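Local coordinates for Sn-glycerol-3-phosphate ABC transporter substrate-binding protein UspB (Mycobacterium tuberculosis, PDB 4MFI) that probably delivers glycerophosphocholine to an ABC importer as its substrate-binding subunit, with specificity for that compound, at residues A[147-155]-A[339-348]; A[154-162]-A[285-293]. All blocks are in the same frame, centred on the assembly; numbering follows the deposited sequence.

Contact 1: residues A[147-155]-A[339-348]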
ATOM      1  N   ALA A 147      -9.170   3.794  11.149  1.00  6.70           N
ATOM      2  CA  ALA A 147      -9.114   4.710  10.018  1.00  5.65           C
ATOM      3  C   ALA A 147      -9.994   4.196   8.894  1.00  6.11           C
ATOM      4  O   ALA A 147     -10.512   3.082   8.965  1.00  7.12           O
ATOM      5  CB  ALA A 147      -7.672   4.892   9.529  1.00  6.99           C
ATOM      6  N   VAL A 148     -10.160   5.023   7.865  1.00  6.45           N
ATOM      7  CA  VAL A 148     -10.925   4.685   6.667  1.00  6.14           C
ATOM      8  C   VAL A 148      -9.971   4.838   5.474  1.00  5.90           C
ATOM      9  O   VAL A 148      -9.247   5.827   5.391  1.00  5.88           O
ATOM     10  CB  VAL A 148     -12.139   5.641   6.526  1.00  6.76           C
ATOM     11  CG1 VAL A 148     -12.873   5.436   5.203  1.00  8.37           C
ATOM     12  CG2 VAL A 148     -13.098   5.475   7.702  1.00  8.29           C
ATOM     13  N   PRO A 149      -9.958   3.865   4.545  1.00  5.80           N
ATOM     14  CA  PRO A 149      -9.023   3.961   3.414  1.00  5.22           C
ATOM     15  C   PRO A 149      -9.285   5.190   2.545  1.00  6.30           C
ATOM     16  O   PRO A 149     -10.447   5.549   2.329  1.00  7.58           O
ATOM     17  CB  PRO A 149      -9.311   2.686   2.614  1.00  6.18           C
ATOM     18  CG  PRO A 149     -10.731   2.328   2.974  1.00  6.62           C
ATOM     19  CD  PRO A 149     -10.833   2.685   4.437  1.00  5.99           C
ATOM     20  N   TYR A 150      -8.220   5.818   2.053  1.00  6.03           N
ATOM     21  CA  TYR A 150      -8.338   7.083   1.328  1.00  5.89           C
ATOM     22  C   TYR A 150      -7.475   7.098   0.064  1.00  6.96           C
ATOM     23  O   TYR A 150      -7.993   7.222  -1.046  1.00  8.84           O
ATOM     24  CB  TYR A 150      -7.942   8.224   2.258  1.00  7.23           C
ATOM     25  CG  TYR A 150      -7.934   9.618   1.664  1.00  8.28           C
ATOM     26  CD1 TYR A 150      -9.122  10.273   1.341  1.00 10.10           C
ATOM     27  CD2 TYR A 150      -6.738  10.304   1.481  1.00  8.84           C
ATOM     28  CE1 TYR A 150      -9.113  11.566   0.832  1.00 11.39           C
ATOM     29  CE2 TYR A 150      -6.717  11.598   0.973  1.00  9.86           C
ATOM     30  CZ  TYR A 150      -7.905  12.222   0.649  1.00 10.88           C
ATOM     31  OH  TYR A 150      -7.887  13.510   0.158  1.00 12.10           O
ATOM     32  N   ALA A 151      -6.160   6.966   0.235  1.00  6.65           N
ATOM     33  CA  ALA A 151      -5.220   6.981  -0.888  1.00  5.52           C
ATOM     34  C   ALA A 151      -4.500   5.641  -0.912  1.00  5.99           C
ATOM     35  O   ALA A 151      -3.447   5.478  -0.290  1.00  6.70           O
ATOM     36  CB  ALA A 151      -4.221   8.122  -0.729  1.00  7.36           C
ATOM     37  N   ARG A 152      -5.091   4.672  -1.606  1.00  5.89           N
ATOM     38  CA  ARG A 152      -4.650   3.283  -1.518  1.00  5.64           C
ATOM     39  C   ARG A 152      -4.079   2.769  -2.833  1.00  5.75           C
ATOM     40  O   ARG A 152      -4.511   3.172  -3.909  1.00  6.71           O
ATOM     41  CB  ARG A 152      -5.804   2.385  -1.048  1.00  6.44           C
ATOM     42  CG  ARG A 152      -6.526   2.892   0.226  1.00  6.67           C
ATOM     43  CD  ARG A 152      -5.575   3.167   1.418  1.00  7.12           C
ATOM     44  NE  ARG A 152      -4.660   2.045   1.554  1.00  7.53           N
ATOM     45  CZ  ARG A 152      -4.915   0.928   2.228  1.00  6.46           C
ATOM     46  NH1 ARG A 152      -6.015   0.809   2.971  1.00  6.37           N
ATOM     47  NH2 ARG A 152      -4.034  -0.058   2.186  1.00  9.01           N
ATOM     48  N   SER A 153      -3.108   1.867  -2.720  1.00  5.94           N
ATOM     49  CA  SER A 153      -2.404   1.303  -3.862  1.00  5.25           C
ATOM     50  C   SER A 153      -2.181  -0.178  -3.609  1.00  6.29           C
ATOM     51  O   SER A 153      -2.416  -0.667  -2.501  1.00  7.63           O
ATOM     52  CB  SER A 153      -1.043   1.969  -3.975  1.00  8.11           C
ATOM     53  OG  SER A 153      -0.327   1.744  -2.772  1.00 12.90           O
ATOM     54  N   THR A 154      -1.733  -0.893  -4.637  1.00  6.16           N
ATOM     55  CA  THR A 154      -1.229  -2.255  -4.475  1.00  5.43           C
ATOM     56  C   THR A 154      -0.026  -2.423  -5.391  1.00  6.06           C
ATOM     57  O   THR A 154       0.207  -1.596  -6.276  1.00  6.64           O
ATOM     58  CB  THR A 154      -2.255  -3.341  -4.890  1.00  6.58           C
ATOM     59  OG1 THR A 154      -2.350  -3.380  -6.318  1.00  8.06           O
ATOM     60  CG2 THR A 154      -3.623  -3.104  -4.272  1.00  7.42           C
ATOM     61  N   PRO A 155       0.740  -3.500  -5.198  1.00  5.56           N
ATOM     62  CA  PRO A 155       1.716  -3.825  -6.239  1.00  5.65           C
ATOM     63  C   PRO A 155       1.018  -4.297  -7.519  1.00  5.26           C
ATOM     64  O   PRO A 155      -0.139  -4.739  -7.498  1.00  5.81           O
ATOM     65  CB  PRO A 155       2.517  -4.971  -5.612  1.00  6.26           C
ATOM     66  CG  PRO A 155       2.363  -4.761  -4.129  1.00  5.77           C
ATOM     67  CD  PRO A 155       0.934  -4.323  -3.992  1.00  5.48           C
ATOM     68  N   PHE A 339     -11.509  10.858  -6.919  1.00 10.63           N
ATOM     69  CA  PHE A 339     -10.156  10.934  -6.385  1.00 10.61           C
ATOM     70  C   PHE A 339      -9.218  10.006  -7.159  1.00  9.64           C
ATOM     71  O   PHE A 339      -8.097  10.393  -7.516  1.00 10.31           O
ATOM     72  CB  PHE A 339     -10.156  10.583  -4.895  1.00  9.56           C
ATOM     73  CG  PHE A 339      -8.857  10.880  -4.199  1.00  9.64           C
ATOM     74  CD1 PHE A 339      -8.501  12.188  -3.889  1.00 11.64           C
ATOM     75  CD2 PHE A 339      -8.008   9.851  -3.816  1.00 11.09           C
ATOM     76  CE1 PHE A 339      -7.311  12.467  -3.233  1.00 12.37           C
ATOM     77  CE2 PHE A 339      -6.813  10.122  -3.160  1.00 11.74           C
ATOM     78  CZ  PHE A 339      -6.467  11.436  -2.871  1.00 12.84           C
ATOM     79  N   SER A 340      -9.690   8.792  -7.428  1.00 11.23           N
ATOM     80  CA  SER A 340      -8.930   7.807  -8.199  1.00 11.53           C
ATOM     81  C   SER A 340      -8.593   8.314  -9.602  1.00 12.19           C
ATOM     82  O   SER A 340      -7.455   8.199 -10.055  1.00 13.00           O
ATOM     83  CB  SER A 340      -9.715   6.493  -8.295  1.00 12.49           C
ATOM     84  OG  SER A 340      -9.048   5.561  -9.128  1.00 13.21           O
ATOM     85  N   GLN A 341      -9.585   8.871 -10.289  1.00 12.27           N
ATOM     86  CA  GLN A 341      -9.374   9.386 -11.641  1.00 13.87           C
ATOM     87  C   GLN A 341      -8.358  10.524 -11.675  1.00 13.81           C
ATOM     88  O   GLN A 341      -7.614  10.675 -12.644  1.00 16.72           O
ATOM     89  CB  GLN A 341     -10.701   9.859 -12.235  1.00 15.40           C
ATOM     90  CG  GLN A 341     -11.688   8.734 -12.471  1.00 18.10           C
ATOM     91  CD  GLN A 341     -13.126   9.209 -12.510  1.00 21.63           C
ATOM     92  OE1 GLN A 341     -13.404  10.399 -12.689  1.00 26.02           O
ATOM     93  NE2 GLN A 341     -14.054   8.275 -12.335  1.00 20.28           N
ATOM     94  N   GLN A 342      -8.323  11.312 -10.607  1.00 13.29           N
ATOM     95  CA  GLN A 342      -7.444  12.473 -10.549  1.00 13.73           C
ATOM     96  C   GLN A 342      -6.018  12.149 -10.111  1.00 13.63           C
ATOM     97  O   GLN A 342      -5.088  12.884 -10.453  1.00 16.51           O
ATOM     98  CB  GLN A 342      -8.033  13.536  -9.617  1.00 14.60           C
ATOM     99  CG  GLN A 342      -9.322  14.153 -10.124  1.00 15.82           C
ATOM    100  CD  GLN A 342      -9.142  14.812 -11.473  1.00 17.85           C
ATOM    101  OE1 GLN A 342      -8.233  15.622 -11.663  1.00 21.08           O
ATOM    102  NE2 GLN A 342     -10.000  14.463 -12.424  1.00 20.26           N
ATOM    103  N   THR A 343      -5.841  11.053  -9.373  1.00 11.79           N
ATOM    104  CA  THR A 343      -4.574  10.803  -8.675  1.00 11.87           C
ATOM    105  C   THR A 343      -3.872   9.497  -9.028  1.00 10.74           C
ATOM    106  O   THR A 343      -2.660   9.375  -8.843  1.00 13.33           O
ATOM    107  CB  THR A 343      -4.785  10.754  -7.152  1.00 10.71           C
ATOM    108  OG1 THR A 343      -5.620   9.636  -6.832  1.00  9.54           O
ATOM    109  CG2 THR A 343      -5.429  12.030  -6.646  1.00 12.14           C
ATOM    110  N   GLY A 344      -4.630   8.506  -9.483  1.00  9.78           N
ATOM    111  CA  GLY A 344      -4.058   7.198  -9.743  1.00  9.46           C
ATOM    112  C   GLY A 344      -4.162   6.237  -8.574  1.00 10.52           C
ATOM    113  O   GLY A 344      -3.819   5.057  -8.710  1.00 11.77           O
ATOM    114  N   TYR A 345      -4.624   6.727  -7.423  1.00  9.11           N
ATOM    115  CA  TYR A 345      -4.965   5.834  -6.319  1.00  7.27           C
ATOM    116  C   TYR A 345      -6.211   5.042  -6.697  1.00  7.19           C
ATOM    117  O   TYR A 345      -6.898   5.380  -7.663  1.00 11.43           O
ATOM    118  CB  TYR A 345      -5.142   6.606  -5.002  1.00  8.32           C
ATOM    119  CG  TYR A 345      -3.826   7.138  -4.505  1.00  8.77           C
ATOM    120  CD1 TYR A 345      -2.860   6.277  -3.999  1.00 11.93           C
ATOM    121  CD2 TYR A 345      -3.528   8.493  -4.573  1.00 10.38           C
ATOM    122  CE1 TYR A 345      -1.636   6.751  -3.567  1.00 13.97           C
ATOM    123  CE2 TYR A 345      -2.306   8.973  -4.139  1.00 12.01           C
ATOM    124  CZ  TYR A 345      -1.365   8.100  -3.642  1.00 13.86           C
ATOM    125  OH  TYR A 345      -0.146   8.575  -3.213  1.00 18.54           O
ATOM    126  N   LEU A 346      -6.493   3.980  -5.954  1.00  7.24           N
ATOM    127  CA  LEU A 346      -7.560   3.055  -6.317  1.00  7.77           C
ATOM    128  C   LEU A 346      -8.866   3.411  -5.605  1.00  7.78           C
ATOM    129  O   LEU A 346      -8.847   3.828  -4.448  1.00 10.45           O
ATOM    130  CB  LEU A 346      -7.134   1.626  -5.970  1.00  9.42           C
ATOM    131  CG  LEU A 346      -5.814   1.195  -6.619  1.00  8.99           C
ATOM    132  CD1 LEU A 346      -5.396  -0.198  -6.171  1.00 11.72           C
ATOM    133  CD2 LEU A 346      -5.920   1.271  -8.135  1.00 12.50           C
ATOM    134  N   PRO A 347     -10.012   3.244  -6.288  1.00  7.58           N
ATOM    135  CA  PRO A 347     -11.292   3.503  -5.616  1.00  7.92           C
ATOM    136  C   PRO A 347     -11.456   2.586  -4.406  1.00  7.20           C
ATOM    137  O   PRO A 347     -11.177   1.386  -4.509  1.00  9.08           O
ATOM    138  CB  PRO A 347     -12.337   3.172  -6.696  1.00  9.84           C
ATOM    139  CG  PRO A 347     -11.591   3.246  -8.000  1.00 10.86           C
ATOM    140  CD  PRO A 347     -10.188   2.821  -7.686  1.00  9.05           C
ATOM    141  N   VAL A 348     -11.897   3.137  -3.275  1.00  7.24           N
ATOM    142  CA  VAL A 348     -11.936   2.360  -2.039  1.00  6.42           C
ATOM    143  C   VAL A 348     -13.304   1.735  -1.765  1.00  6.76           C
ATOM    144  O   VAL A 348     -13.474   1.029  -0.768  1.00  7.98           O
ATOM    145  CB  VAL A 348     -11.479   3.199  -0.822  1.00  6.35           C
ATOM    146  CG1 VAL A 348     -10.122   3.849  -1.103  1.00  6.79           C
ATOM    147  CG2 VAL A 348     -12.517   4.264  -0.460  1.00  8.09           C
TER
HETATM  148  O   HOH W   1      -7.409   5.321  -2.883  1.00  9.05           O
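Ala151 sets its methyl group over the middle of the Tyr345 ring, CB lying 3.8 Å from the ring centroid and only 4° off the ring normal, a CH-pi contact for which a methyl has the right size to sit directly over the ring centre. Here the long strand 144-160 of a periplasmic-binding-protein fold bends at Ala151, where a classic beta bulge sets Tyr150 and Ala151 opposite the single residue Ala307, and the loop leaving helix 333-343 packs against the bend. Tyr345 has CG anti to its carbonyl carbon (chi1 -70°), which turns the ring across the strand, one face over Ala151 CB and an edge at Arg152 O. That oxygen accepts a nearly straight hydrogen bond from Leu346 N at 3.0 Å; the ring edge, through Tyr345 CD1, also lies 3.5 Å from Arg152 O.

Tyr150 and Phe339 meet obliquely, ring centroids 4.7 Å apart and planes inclined by 35°; the phenol thus gains an apolar wall while its hydroxyl bonds to Glu53. Val348, branched and compact, brings CB to 4.0 Å from Pro149 CG, and its CG1 meets Arg152 CG, whose bent chain leads the guanidinium group away to Asp138 and Gly305. Leu346 reaches the methyl of Thr154 with CD1. One water joins the segments, donating hydrogen bonds to Tyr150 O and Leu346 O and accepting one from Arg152 N at 2.7 Å.

Contact 2: residues A[154-162]-A[285-293]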
ATOM      1  N   THR A 154      -1.733  -0.893  -4.637  1.00  6.16           N
ATOM      2  CA  THR A 154      -1.229  -2.255  -4.475  1.00  5.43           C
ATOM      3  C   THR A 154      -0.026  -2.423  -5.391  1.00  6.06           C
ATOM      4  O   THR A 154       0.207  -1.596  -6.276  1.00  6.64           O
ATOM      5  CB  THR A 154      -2.255  -3.341  -4.890  1.00  6.58           C
ATOM      6  OG1 THR A 154      -2.350  -3.380  -6.318  1.00  8.06           O
ATOM      7  CG2 THR A 154      -3.623  -3.104  -4.272  1.00  7.42           C
ATOM      8  N   PRO A 155       0.740  -3.500  -5.198  1.00  5.56           N
ATOM      9  CA  PRO A 155       1.716  -3.825  -6.239  1.00  5.65           C
ATOM     10  C   PRO A 155       1.018  -4.297  -7.519  1.00  5.26           C
ATOM     11  O   PRO A 155      -0.139  -4.739  -7.498  1.00  5.81           O
ATOM     12  CB  PRO A 155       2.517  -4.971  -5.612  1.00  6.26           C
ATOM     13  CG  PRO A 155       2.363  -4.761  -4.129  1.00  5.77           C
ATOM     14  CD  PRO A 155       0.934  -4.323  -3.992  1.00  5.48           C
ATOM     15  N   LEU A 156       1.740  -4.199  -8.628  1.00  5.76           N
ATOM     16  CA  LEU A 156       1.245  -4.587  -9.939  1.00  5.95           C
ATOM     17  C   LEU A 156       2.424  -5.180 -10.705  1.00  4.68           C
ATOM     18  O   LEU A 156       3.562  -4.753 -10.511  1.00  6.26           O
ATOM     19  CB  LEU A 156       0.718  -3.348 -10.659  1.00  8.30           C
ATOM     20  CG  LEU A 156      -0.212  -3.564 -11.845  1.00  8.80           C
ATOM     21  CD1 LEU A 156      -1.450  -4.332 -11.416  1.00 10.52           C
ATOM     22  CD2 LEU A 156      -0.592  -2.212 -12.451  1.00 10.88           C
ATOM     23  N   PHE A 157       2.161  -6.170 -11.557  1.00  4.48           N
ATOM     24  CA  PHE A 157       3.213  -6.803 -12.354  1.00  4.75           C
ATOM     25  C   PHE A 157       3.236  -6.162 -13.741  1.00  4.83           C
ATOM     26  O   PHE A 157       2.307  -6.325 -14.526  1.00  7.28           O
ATOM     27  CB  PHE A 157       2.970  -8.319 -12.444  1.00  5.35           C
ATOM     28  CG  PHE A 157       4.121  -9.094 -13.029  1.00  5.01           C
ATOM     29  CD1 PHE A 157       4.323  -9.144 -14.407  1.00  5.83           C
ATOM     30  CD2 PHE A 157       4.990  -9.799 -12.202  1.00  7.59           C
ATOM     31  CE1 PHE A 157       5.401  -9.864 -14.949  1.00  7.84           C
ATOM     32  CE2 PHE A 157       6.054 -10.530 -12.732  1.00  7.45           C
ATOM     33  CZ  PHE A 157       6.263 -10.558 -14.107  1.00  8.53           C
ATOM     34  N   TYR A 158       4.294  -5.412 -14.027  1.00  4.55           N
ATOM     35  CA  TYR A 158       4.443  -4.731 -15.304  1.00  4.37           C
ATOM     36  C   TYR A 158       5.307  -5.574 -16.228  1.00  5.16           C
ATOM     37  O   TYR A 158       6.328  -6.119 -15.797  1.00  5.16           O
ATOM     38  CB  TYR A 158       5.115  -3.373 -15.096  1.00  5.79           C
ATOM     39  CG  TYR A 158       4.299  -2.375 -14.302  1.00  5.13           C
ATOM     40  CD1 TYR A 158       3.447  -1.487 -14.949  1.00  7.23           C
ATOM     41  CD2 TYR A 158       4.389  -2.301 -12.909  1.00  4.79           C
ATOM     42  CE1 TYR A 158       2.707  -0.554 -14.248  1.00  8.49           C
ATOM     43  CE2 TYR A 158       3.634  -1.365 -12.187  1.00  6.81           C
ATOM     44  CZ  TYR A 158       2.793  -0.495 -12.869  1.00  7.91           C
ATOM     45  OH  TYR A 158       2.045   0.452 -12.191  1.00  9.88           O
ATOM     46  N   TYR A 159       4.927  -5.675 -17.499  1.00  4.58           N
ATOM     47  CA  TYR A 159       5.737  -6.440 -18.446  1.00  4.63           C
ATOM     48  C   TYR A 159       5.834  -5.813 -19.827  1.00  5.12           C
ATOM     49  O   TYR A 159       4.884  -5.201 -20.321  1.00  7.17           O
ATOM     50  CB  TYR A 159       5.305  -7.910 -18.526  1.00  6.56           C
ATOM     51  CG  TYR A 159       3.941  -8.199 -19.129  1.00  5.48           C
ATOM     52  CD1 TYR A 159       2.777  -8.120 -18.363  1.00  6.49           C
ATOM     53  CD2 TYR A 159       3.821  -8.605 -20.456  1.00  7.27           C
ATOM     54  CE1 TYR A 159       1.529  -8.419 -18.914  1.00  7.97           C
ATOM     55  CE2 TYR A 159       2.586  -8.905 -21.012  1.00  7.63           C
ATOM     56  CZ  TYR A 159       1.442  -8.804 -20.244  1.00  7.55           C
ATOM     57  OH  TYR A 159       0.222  -9.109 -20.808  1.00  9.70           O
ATOM     58  N   ASN A 160       7.012  -5.967 -20.419  1.00  5.36           N
ATOM     59  CA  ASN A 160       7.349  -5.444 -21.733  1.00  6.47           C
ATOM     60  C   ASN A 160       6.885  -6.455 -22.782  1.00  6.44           C
ATOM     61  O   ASN A 160       7.389  -7.584 -22.836  1.00  6.70           O
ATOM     62  CB  ASN A 160       8.867  -5.248 -21.759  1.00  6.95           C
ATOM     63  CG  ASN A 160       9.382  -4.681 -23.054  1.00  7.97           C
ATOM     64  OD1 ASN A 160       8.991  -5.100 -24.139  1.00  9.24           O
ATOM     65  ND2 ASN A 160      10.317  -3.741 -22.940  1.00  8.87           N
ATOM     66  N   LYS A 161       5.917  -6.063 -23.609  1.00  6.19           N
ATOM     67  CA  LYS A 161       5.322  -7.003 -24.560  1.00  6.96           C
ATOM     68  C   LYS A 161       6.275  -7.413 -25.674  1.00  7.59           C
ATOM     69  O   LYS A 161       6.188  -8.530 -26.168  1.00  9.46           O
ATOM     70  CB  LYS A 161       4.009  -6.467 -25.123  1.00  9.07           C
ATOM     71  CG  LYS A 161       2.935  -6.375 -24.067  1.00 11.16           C
ATOM     72  CD  LYS A 161       1.552  -6.440 -24.672  1.00 11.72           C
ATOM     73  CE  LYS A 161       0.493  -6.351 -23.596  1.00 12.47           C
ATOM     74  NZ  LYS A 161      -0.859  -6.570 -24.170  1.00 16.21           N
ATOM     75  N   ALA A 162       7.185  -6.525 -26.066  1.00  8.11           N
ATOM     76  CA  ALA A 162       8.174  -6.895 -27.074  1.00  9.30           C
ATOM     77  C   ALA A 162       9.094  -7.993 -26.547  1.00  9.36           C
ATOM     78  O   ALA A 162       9.424  -8.931 -27.274  1.00 10.35           O
ATOM     79  CB  ALA A 162       8.977  -5.687 -27.526  1.00 11.24           C
ATOM     80  N   PHE A 285       7.254   1.617 -25.708  1.00 11.30           N
ATOM     81  CA  PHE A 285       7.002   0.262 -26.177  1.00 10.76           C
ATOM     82  C   PHE A 285       5.656  -0.176 -25.610  1.00 10.94           C
ATOM     83  O   PHE A 285       5.154   0.434 -24.665  1.00 11.92           O
ATOM     84  CB  PHE A 285       8.111  -0.684 -25.694  1.00 10.67           C
ATOM     85  CG  PHE A 285       8.319  -0.658 -24.201  1.00  9.87           C
ATOM     86  CD1 PHE A 285       7.606  -1.512 -23.374  1.00 10.07           C
ATOM     87  CD2 PHE A 285       9.229   0.214 -23.628  1.00 11.64           C
ATOM     88  CE1 PHE A 285       7.782  -1.482 -22.005  1.00 10.54           C
ATOM     89  CE2 PHE A 285       9.409   0.246 -22.251  1.00 11.04           C
ATOM     90  CZ  PHE A 285       8.686  -0.606 -21.444  1.00 11.21           C
ATOM     91  N   ASP A 286       5.079  -1.226 -26.181  1.00 10.83           N
ATOM     92  CA  ASP A 286       3.814  -1.761 -25.691  1.00 10.49           C
ATOM     93  C   ASP A 286       4.085  -2.515 -24.396  1.00  8.71           C
ATOM     94  O   ASP A 286       4.983  -3.364 -24.343  1.00  9.33           O
ATOM     95  CB  ASP A 286       3.217  -2.709 -26.732  1.00 13.15           C
ATOM     96  CG  ASP A 286       1.784  -3.095 -26.431  1.00 21.81           C
ATOM     97  OD1 ASP A 286       1.156  -2.475 -25.544  1.00 25.98           O
ATOM     98  OD2 ASP A 286       1.277  -4.017 -27.106  1.00 24.22           O
ATOM     99  N   PHE A 287       3.324  -2.207 -23.352  1.00  9.47           N
ATOM    100  CA  PHE A 287       3.478  -2.924 -22.094  1.00  8.31           C
ATOM    101  C   PHE A 287       2.143  -3.409 -21.550  1.00  8.22           C
ATOM    102  O   PHE A 287       1.073  -2.867 -21.869  1.00 10.02           O
ATOM    103  CB  PHE A 287       4.244  -2.088 -21.048  1.00  9.03           C
ATOM    104  CG  PHE A 287       3.441  -0.964 -20.446  1.00  8.67           C
ATOM    105  CD1 PHE A 287       3.361   0.266 -21.081  1.00 10.86           C
ATOM    106  CD2 PHE A 287       2.795  -1.131 -19.230  1.00  9.28           C
ATOM    107  CE1 PHE A 287       2.629   1.303 -20.528  1.00 11.70           C
ATOM    108  CE2 PHE A 287       2.055  -0.096 -18.666  1.00 10.00           C
ATOM    109  CZ  PHE A 287       1.978   1.124 -19.315  1.00 11.56           C
ATOM    110  N   GLY A 288       2.216  -4.454 -20.740  1.00  6.86           N
ATOM    111  CA  GLY A 288       1.055  -4.976 -20.056  1.00  7.06           C
ATOM    112  C   GLY A 288       1.133  -4.766 -18.556  1.00  6.84           C
ATOM    113  O   GLY A 288       2.204  -4.539 -17.974  1.00  6.54           O
ATOM    114  N   ALA A 289      -0.034  -4.823 -17.932  1.00  7.56           N
ATOM    115  CA  ALA A 289      -0.147  -4.874 -16.487  1.00  7.82           C
ATOM    116  C   ALA A 289      -0.884  -6.152 -16.146  1.00  8.03           C
ATOM    117  O   ALA A 289      -1.844  -6.514 -16.822  1.00  9.55           O
ATOM    118  CB  ALA A 289      -0.904  -3.672 -15.968  1.00  9.49           C
ATOM    119  N   ALA A 290      -0.419  -6.835 -15.106  1.00  6.85           N
ATOM    120  CA  ALA A 290      -1.000  -8.090 -14.663  1.00  6.13           C
ATOM    121  C   ALA A 290      -1.094  -8.084 -13.146  1.00  7.21           C
ATOM    122  O   ALA A 290      -0.273  -7.452 -12.464  1.00  6.85           O
ATOM    123  CB  ALA A 290      -0.139  -9.256 -15.129  1.00  7.12           C
ATOM    124  N   PRO A 291      -2.091  -8.793 -12.601  1.00  6.44           N
ATOM    125  CA  PRO A 291      -2.093  -8.985 -11.150  1.00  6.95           C
ATOM    126  C   PRO A 291      -0.900  -9.841 -10.766  1.00  7.05           C
ATOM    127  O   PRO A 291      -0.356 -10.582 -11.599  1.00  8.04           O
ATOM    128  CB  PRO A 291      -3.399  -9.748 -10.900  1.00  7.18           C
ATOM    129  CG  PRO A 291      -3.656 -10.473 -12.163  1.00  7.76           C
ATOM    130  CD  PRO A 291      -3.147  -9.573 -13.269  1.00  6.94           C
ATOM    131  N   LEU A 292      -0.478  -9.736  -9.515  1.00  6.30           N
ATOM    132  CA  LEU A 292       0.574 -10.613  -9.032  1.00  6.73           C
ATOM    133  C   LEU A 292       0.064 -12.053  -9.063  1.00  7.03           C
ATOM    134  O   LEU A 292      -1.133 -12.289  -8.904  1.00  8.63           O
ATOM    135  CB  LEU A 292       0.993 -10.227  -7.615  1.00  6.92           C
ATOM    136  CG  LEU A 292       2.042  -9.117  -7.478  1.00  8.59           C
ATOM    137  CD1 LEU A 292       1.629  -7.798  -8.126  1.00 11.41           C
ATOM    138  CD2 LEU A 292       2.374  -8.937  -6.006  1.00  7.30           C
ATOM    139  N   PRO A 293       0.969 -13.025  -9.262  1.00  6.39           N
ATOM    140  CA  PRO A 293       0.554 -14.424  -9.139  1.00  8.16           C
ATOM    141  C   PRO A 293      -0.086 -14.688  -7.780  1.00  6.94           C
ATOM    142  O   PRO A 293       0.351 -14.165  -6.748  1.00  8.48           O
ATOM    143  CB  PRO A 293       1.875 -15.188  -9.234  1.00  9.28           C
ATOM    144  CG  PRO A 293       2.788 -14.281  -9.991  1.00  8.97           C
ATOM    145  CD  PRO A 293       2.399 -12.893  -9.591  1.00  6.95           C
TER
HETATM  146  O   HOH W   2      -1.101  -5.401 -26.764  1.00 35.83           O
HETATM  147  O   HOH W   3      -1.165  -3.614 -24.966  1.00 41.48           O
HETATM  148  O   HOH W   4       6.721  -3.770 -26.231  1.00 32.58           O
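Phe157 and Ala290 pair through two backbone N-H...O bonds, as do Tyr159 and Gly288, and so join strand 155-160 to strand 287-290, which run antiparallel with their axes 4.7 Å apart. The pairing continues beyond the strand end, where Lys161 N gives its hydrogen to Asp286 O at 2.9 Å.

Two flat groups pack against the partner segment. The Tyr159 ring folds back across the neighbouring strand, because its CG sits between the backbone N and the carbonyl carbon (chi1 68°), and Gly288 CA lies over one face, toward its rim, 3.9 Å from the ring centroid. Glycine suits this position, since a beta carbon there would run into the ring. At the far end the flat amide of Asn160 stacks on Phe285, planes 4° apart, with Asn160 ND2 3.5 Å from Phe285 CE1; its OD1 meanwhile caps Ala163 N at the start of helix 161-166.

Apolar packing closes the other end: Leu156 CD2 touches Ala289 CB at 3.8 Å, and Leu292 CD1 lies against Pro155.

Between Lys161 and Asp286, water does the bridging. Lys161 NZ and Asp286 OD2 are 4.4 Å apart, too far for a salt bridge, yet two waters link the ammonium to the carboxylate, while Asp171 pairs with the lysine directly and also takes the Tyr159 hydroxyl. Such an antiparallel strand pair belongs to the mixed sheet of a solute-binding protein of the periplasmic-binding-protein clan.

Contacts 1 and 2 follow each other along strand 144-160 and share Thr154 and Pro155, although their centres are about 19 Å apart. In contact 1 the strand meets a helix and the loop after it, near the middle of the chain (about 9 Å from its centre); in contact 2 it pairs with another strand of the same sheet, about 18 Å from that centre. Along the sequence, residues 154-293 fall within the span 147-348 that contact 1 closes. Helix 366-374 touches both: Ala371 meets Leu346, and Gln374 bonds to Pro155 and Leu292. Strand 144-160 probably crosses between the two lobes, as in this family, whose ligand probably binds in the cleft.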